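Local coordinates for protein cytochrome P450 268A2 Cyp268A2 (Mycobacterium marinum, PDB 6BLD) that belongs to the haem-thiolate cytochrome P450 family and holds a haem and the ligand (3E,5E)-6,10-dimethylundeca-3,5,9-trien-2-one in its buried pocket, at residues V91-S99 with L202-H213. Numbering follows the deposited sequence.
Sequences VPAELLEAS and LAVLFENQMYLH. With DXJ ((3E,5E)-6,10-dimethylundeca-3,5,9-trien-2-one), chain C.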
# COMPACT_ATOMS: atom_id res chain seq x y z
N VAL A 91 -5.00 16.04 -3.69
CA VAL A 91 -6.29 15.56 -3.21
C VAL A 91 -6.89 16.63 -2.31
O VAL A 91 -6.16 17.28 -1.55
CB VAL A 91 -6.13 14.22 -2.46
CG1 VAL A 91 -7.45 13.76 -1.85
CG2 VAL A 91 -5.56 13.16 -3.39
N PRO A 92 -8.20 16.89 -2.39
CA PRO A 92 -8.82 17.90 -1.52
C PRO A 92 -8.50 17.66 -0.05
O PRO A 92 -8.47 16.52 0.42
CB PRO A 92 -10.32 17.74 -1.81
CG PRO A 92 -10.37 17.26 -3.22
CD PRO A 92 -9.15 16.39 -3.41
N ALA A 93 -8.28 18.76 0.68
CA ALA A 93 -7.80 18.68 2.05
C ALA A 93 -8.78 17.94 2.96
O ALA A 93 -8.37 17.18 3.84
CB ALA A 93 -7.54 20.08 2.60
N GLU A 94 -10.09 18.15 2.76
CA GLU A 94 -11.08 17.48 3.60
C GLU A 94 -10.97 15.96 3.47
O GLU A 94 -11.07 15.24 4.47
CB GLU A 94 -12.49 17.94 3.24
CG GLU A 94 -13.60 17.12 3.88
CD GLU A 94 -14.79 17.96 4.30
OE1 GLU A 94 -14.71 19.20 4.20
OE2 GLU A 94 -15.80 17.38 4.75
N LEU A 95 -10.75 15.46 2.26
CA LEU A 95 -10.57 14.02 2.07
C LEU A 95 -9.26 13.55 2.70
O LEU A 95 -9.20 12.44 3.24
CB LEU A 95 -10.60 13.68 0.58
CG LEU A 95 -11.93 13.93 -0.12
CD1 LEU A 95 -11.79 13.82 -1.63
CD2 LEU A 95 -12.99 12.97 0.39
N LEU A 96 -8.22 14.38 2.64
CA LEU A 96 -6.95 14.01 3.27
C LEU A 96 -7.07 14.02 4.79
O LEU A 96 -6.64 13.07 5.46
CB LEU A 96 -5.85 14.97 2.82
CG LEU A 96 -5.39 14.85 1.36
CD1 LEU A 96 -4.36 15.92 1.04
CD2 LEU A 96 -4.84 13.46 1.07
N GLU A 97 -7.67 15.07 5.35
CA GLU A 97 -7.78 15.19 6.80
C GLU A 97 -8.60 14.05 7.41
O GLU A 97 -8.44 13.76 8.60
CB GLU A 97 -8.39 16.54 7.18
CG GLU A 97 -7.48 17.73 6.90
CD GLU A 97 -8.25 18.94 6.40
OE1 GLU A 97 -9.49 18.97 6.53
OE2 GLU A 97 -7.60 19.88 5.87
N ALA A 98 -9.47 13.41 6.63
CA ALA A 98 -10.32 12.35 7.13
C ALA A 98 -9.76 10.96 6.86
O ALA A 98 -10.45 9.96 7.13
CB ALA A 98 -11.72 12.47 6.51
N SER A 99 -8.52 10.85 6.36
CA SER A 99 -7.98 9.56 5.97
C SER A 99 -6.50 9.36 6.28
O SER A 99 -6.09 8.20 6.45
CB SER A 99 -8.19 9.34 4.46
OG SER A 99 -7.49 10.31 3.71
N LEU A 202 -14.92 12.52 -6.63
CA LEU A 202 -14.92 13.15 -5.31
C LEU A 202 -16.13 12.73 -4.49
O LEU A 202 -16.03 12.54 -3.27
CB LEU A 202 -14.88 14.67 -5.46
CG LEU A 202 -13.57 15.25 -6.02
CD1 LEU A 202 -13.65 16.76 -6.14
CD2 LEU A 202 -12.39 14.83 -5.16
N ALA A 203 -17.29 12.56 -5.14
CA ALA A 203 -18.48 12.12 -4.42
C ALA A 203 -18.35 10.68 -3.97
O ALA A 203 -18.81 10.32 -2.88
CB ALA A 203 -19.72 12.31 -5.30
N VAL A 204 -17.74 9.83 -4.80
CA VAL A 204 -17.55 8.43 -4.43
C VAL A 204 -16.56 8.32 -3.27
O VAL A 204 -16.75 7.50 -2.36
CB VAL A 204 -17.08 7.62 -5.65
CG1 VAL A 204 -16.57 6.24 -5.23
CG2 VAL A 204 -18.21 7.48 -6.66
N LEU A 205 -15.51 9.13 -3.29
CA LEU A 205 -14.54 9.10 -2.20
C LEU A 205 -15.17 9.53 -0.88
O LEU A 205 -14.93 8.91 0.16
CB LEU A 205 -13.34 9.99 -2.54
CG LEU A 205 -12.43 9.51 -3.67
CD1 LEU A 205 -11.37 10.55 -4.00
CD2 LEU A 205 -11.77 8.18 -3.30
N PHE A 206 -15.99 10.58 -0.91
CA PHE A 206 -16.64 11.03 0.32
C PHE A 206 -17.61 9.98 0.85
O PHE A 206 -17.66 9.73 2.06
CB PHE A 206 -17.37 12.36 0.08
CG PHE A 206 -18.41 12.67 1.12
CD1 PHE A 206 -18.04 13.01 2.41
CD2 PHE A 206 -19.76 12.61 0.81
CE1 PHE A 206 -19.00 13.30 3.37
CE2 PHE A 206 -20.72 12.90 1.77
CZ PHE A 206 -20.34 13.24 3.05
N GLU A 207 -18.39 9.36 -0.04
CA GLU A 207 -19.36 8.36 0.39
C GLU A 207 -18.69 7.20 1.11
O GLU A 207 -19.15 6.76 2.17
CB GLU A 207 -20.15 7.85 -0.82
CG GLU A 207 -21.00 6.62 -0.55
CD GLU A 207 -21.51 5.97 -1.83
OE1 GLU A 207 -21.46 6.62 -2.89
OE2 GLU A 207 -21.97 4.81 -1.76
N ASN A 208 -17.58 6.70 0.57
CA ASN A 208 -16.88 5.59 1.21
C ASN A 208 -16.13 6.04 2.45
O ASN A 208 -16.04 5.29 3.43
CB ASN A 208 -15.95 4.91 0.21
CG ASN A 208 -16.70 4.15 -0.85
OD1 ASN A 208 -17.03 2.98 -0.66
ND2 ASN A 208 -17.00 4.81 -1.96
N GLN A 209 -15.58 7.26 2.44
CA GLN A 209 -14.99 7.81 3.65
C GLN A 209 -16.05 8.01 4.73
O GLN A 209 -15.81 7.74 5.91
CB GLN A 209 -14.29 9.13 3.35
CG GLN A 209 -12.87 8.98 2.87
CD GLN A 209 -12.12 10.30 2.87
OE1 GLN A 209 -12.64 11.32 3.33
NE2 GLN A 209 -10.90 10.29 2.36
N MET A 210 -17.24 8.47 4.33
CA MET A 210 -18.31 8.70 5.30
C MET A 210 -18.71 7.40 5.98
O MET A 210 -18.92 7.37 7.20
CB MET A 210 -19.51 9.34 4.61
CG MET A 210 -20.63 9.75 5.54
SD MET A 210 -22.03 10.44 4.66
CE MET A 210 -23.08 9.00 4.52
N TYR A 211 -18.83 6.31 5.22
CA TYR A 211 -19.20 5.03 5.81
C TYR A 211 -18.15 4.55 6.80
O TYR A 211 -18.48 4.09 7.90
CB TYR A 211 -19.43 3.98 4.73
CG TYR A 211 -19.53 2.58 5.29
CD1 TYR A 211 -20.68 2.16 5.95
CD2 TYR A 211 -18.48 1.68 5.17
CE1 TYR A 211 -20.78 0.88 6.47
CE2 TYR A 211 -18.57 0.40 5.69
CZ TYR A 211 -19.72 0.01 6.34
OH TYR A 211 -19.82 -1.26 6.86
N LEU A 212 -16.87 4.65 6.43
CA LEU A 212 -15.80 4.23 7.33
C LEU A 212 -15.80 5.06 8.61
O LEU A 212 -15.49 4.53 9.69
CB LEU A 212 -14.45 4.33 6.63
CG LEU A 212 -14.22 3.32 5.49
CD1 LEU A 212 -12.93 3.62 4.75
CD2 LEU A 212 -14.22 1.90 6.03
N HIS A 213 -16.14 6.34 8.52
CA HIS A 213 -16.25 7.16 9.72
C HIS A 213 -17.47 6.78 10.55
O HIS A 213 -17.47 6.96 11.77
CB HIS A 213 -16.30 8.64 9.35
CG HIS A 213 -14.96 9.22 9.03
ND1 HIS A 213 -14.49 10.40 9.58
CD2 HIS A 213 -13.98 8.79 8.20
CE1 HIS A 213 -13.29 10.66 9.11
NE2 HIS A 213 -12.95 9.69 8.27
C10 DXJ C . -6.49 7.52 1.36
C13 DXJ C . -8.77 9.35 -1.12
C01 DXJ C . 0.33 2.57 2.89
C02 DXJ C . -1.06 3.02 2.44
C03 DXJ C . -1.69 3.96 3.13
C04 DXJ C . -1.71 2.40 1.21
C05 DXJ C . -3.07 4.44 2.70
C06 DXJ C . -3.17 5.96 2.67
C07 DXJ C . -4.61 6.47 2.58
C08 DXJ C . -5.06 7.01 1.46
C09 DXJ C . -5.53 6.35 3.79
C11 DXJ C . -6.84 8.28 0.34
C12 DXJ C . -8.27 8.81 0.22
O14 DXJ C . -8.99 8.79 1.16
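Leu95 and Phe206 bring the two backbones closest, CA to CA 7.0 Å, where the short helix 93-97 runs beside segment 202-213 at 27° between N-to-C directions. Gln209 carries the polar centre. Its CG lies anti to the carbonyl carbon (chi1 -86°) and the chain extends beyond it, which delivers the amide to the end of the short helix. Gln209 NE2 donates to Leu95 O at 2.9 Å, tilted out of the carbonyl plane, and also to DXJ O14 at 2.7 Å. Both amide hydrogens are thus engaged, which would fix the rotation of the amide. Leu95 O is gripped twice, since Ser99 OG also donates to it. Gln209 OE1 sits between Leu95 CD2 (3.4 Å) and Ala98 CB, which lie on opposite faces of the amide. A turn further along, His213 NE2 meets Ala98 O at 2.8 Å, in the ring plane and on a carbonyl lone pair, with an N-H...O angle of 164°. The apolar end is built by Leu95 CD1, which touches Leu202 CD2 (3.7 Å) and Leu205 CD1; Pro92 CG rests on the same Leu202 methyl. Leu205 CD2 also reaches DXJ C13, so Leu205 joins this apolar packing to the ligand pocket. Helix 247-278 borders the contact through Val255, touched by Ser99 and His213, while Asn208 of helix 201-225 packs on helix 177-186.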